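Local coordinates for aldehyde dehydrogenase family protein (Pseudomonas syringae pv. tomato, PDB 6X9L) that oxidises long-chain aliphatic aldehydes, probably including octanal, with NAD+ as the electron acceptor, at residues A79-I82 against G83-E87. The protein carries 1 engineered substitution. Numbering follows the deposited sequence.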
loop_
_atom_site.group_PDB
_atom_site.type_symbol
_atom_site.label_atom_id
_atom_site.label_comp_id
_atom_site.label_asym_id
_atom_site.label_seq_id
_atom_site.Cartn_x
_atom_site.Cartn_y
_atom_site.Cartn_z
ATOM N N ALA A 79 -22.911 -8.428 9.211
ATOM C CA ALA A 79 -22.756 -7.960 10.589
ATOM C C ALA A 79 -23.391 -8.917 11.591
ATOM O O ALA A 79 -22.929 -9.011 12.738
ATOM C CB ALA A 79 -23.350 -6.564 10.759
ATOM N N GLN A 80 -24.446 -9.628 11.192
ATOM C CA GLN A 80 -25.071 -10.580 12.109
ATOM C C GLN A 80 -24.160 -11.777 12.385
ATOM O O GLN A 80 -24.045 -12.236 13.532
ATOM C CB GLN A 80 -26.429 -11.018 11.553
ATOM C CG GLN A 80 -27.485 -9.932 11.708
ATOM C CD GLN A 80 -28.796 -10.218 10.988
ATOM O OE1 GLN A 80 -28.887 -11.121 10.154
ATOM N NE2 GLN A 80 -29.828 -9.431 11.309
ATOM N N VAL A 81 -23.494 -12.287 11.348
ATOM C CA VAL A 81 -22.595 -13.421 11.533
ATOM C C VAL A 81 -21.425 -13.014 12.421
ATOM O O VAL A 81 -21.021 -13.735 13.347
ATOM C CB VAL A 81 -22.112 -13.944 10.163
ATOM C CG1 VAL A 81 -21.222 -15.144 10.346
ATOM C CG2 VAL A 81 -23.308 -14.281 9.281
ATOM N N ILE A 82 -20.866 -11.840 12.140
ATOM C CA ILE A 82 -19.753 -11.330 12.919
ATOM C C ILE A 82 -20.177 -11.133 14.357
ATOM O O ILE A 82 -19.450 -11.503 15.289
ATOM C CB ILE A 82 -19.242 -10.026 12.285
ATOM C CG1 ILE A 82 -18.709 -10.322 10.883
ATOM C CG2 ILE A 82 -18.219 -9.338 13.183
ATOM C CD1 ILE A 82 -18.441 -9.108 10.071
ATOM N N GLY A 83 -21.366 -10.556 14.565
ATOM C CA GLY A 83 -21.873 -10.417 15.915
ATOM C C GLY A 83 -21.884 -11.740 16.651
ATOM O O GLY A 83 -21.474 -11.821 17.814
ATOM N N ARG A 84 -22.330 -12.805 15.972
ATOM C CA ARG A 84 -22.427 -14.123 16.594
ATOM C C ARG A 84 -21.048 -14.697 16.896
ATOM O O ARG A 84 -20.820 -15.258 17.975
ATOM C CB ARG A 84 -23.221 -15.058 15.684
ATOM C CG ARG A 84 -23.271 -16.476 16.139
ATOM C CD ARG A 84 -23.898 -16.592 17.509
ATOM N NE ARG A 84 -24.137 -17.992 17.852
ATOM C CZ ARG A 84 -24.370 -18.445 19.083
ATOM N NH1 ARG A 84 -24.391 -17.618 20.124
ATOM N NH2 ARG A 84 -24.571 -19.740 19.268
ATOM N N ILE A 85 -20.117 -14.584 15.952
ATOM C CA ILE A 85 -18.724 -14.893 16.250
ATOM C C ILE A 85 -18.281 -14.236 17.560
ATOM O O ILE A 85 -17.646 -14.873 18.408
ATOM C CB ILE A 85 -17.828 -14.466 15.073
ATOM C CG1 ILE A 85 -18.095 -15.375 13.872
ATOM C CG2 ILE A 85 -16.361 -14.496 15.470
ATOM C CD1 ILE A 85 -17.394 -14.924 12.645
ATOM N N HIS A 86 -18.592 -12.947 17.741
ATOM C CA HIS A 86 -18.174 -12.249 18.959
ATOM C C HIS A 86 -18.811 -12.857 20.208
ATOM O O HIS A 86 -18.153 -12.984 21.251
ATOM C CB HIS A 86 -18.511 -10.759 18.872
ATOM C CG HIS A 86 -18.213 -9.993 20.128
ATOM N ND1 HIS A 86 -19.176 -9.708 21.074
ATOM C CD2 HIS A 86 -17.062 -9.446 20.588
ATOM C CE1 HIS A 86 -18.626 -9.026 22.066
ATOM N NE2 HIS A 86 -17.344 -8.856 21.797
ATOM N N GLU A 87 -20.099 -13.210 20.138
ATOM C CA GLU A 87 -20.730 -13.878 21.273
ATOM C C GLU A 87 -19.990 -15.159 21.626
ATOM O O GLU A 87 -19.781 -15.459 22.809
ATOM C CB GLU A 87 -22.188 -14.196 20.964
ATOM C CG GLU A 87 -23.070 -13.000 20.720
ATOM C CD GLU A 87 -24.408 -13.402 20.121
ATOM O OE1 GLU A 87 -24.750 -14.600 20.188
ATOM O OE2 GLU A 87 -25.109 -12.525 19.569
#
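Ile85 lays CG1 and CD1 back over the preceding turn of the alpha-helix 75-91, where CD1 comes within 4.5 Å of CG1 of Val81, a loose apolar touch between positions i and i+4. With CG1 beside the backbone N and anti to the carbonyl carbon (chi1 -69°), the Ile85 branch passes beside the carbonyl oxygen of Val81, and CG1 lies in plain van der Waals proximity, 3.4 Å from Val81 O. That same oxygen accepts the amide N of Ile85 in a hydrogen bond of 2.9 Å, nearly straight at 175°. The same i to i+4 pattern joins Gly83 N to Ala79 O, Arg84 N to Gln80 O and His86 N to Ile82 O, and continues with Glu87 N to Gly83 O. Gly83 thus takes part through its backbone, as donor and as acceptor.

The buried isoleucines tie this helix into the NAD-binding part of the aldehyde dehydrogenase fold: Ile85 packs on Leu197, Val198 and Ala201 of helix 188-201, whereas Ile82 reaches helices 117-129 and 161-174. On the more exposed side, Arg84 bends at its second torsion (chi2 59°), which brings its guanidinium beside the carboxylate of Glu87, three residues on. Their salt bridge spans 3.0 Å from NH1 of Arg84 to OE1 of Glu87, with the carboxylate oxygen close to the guanidinium plane.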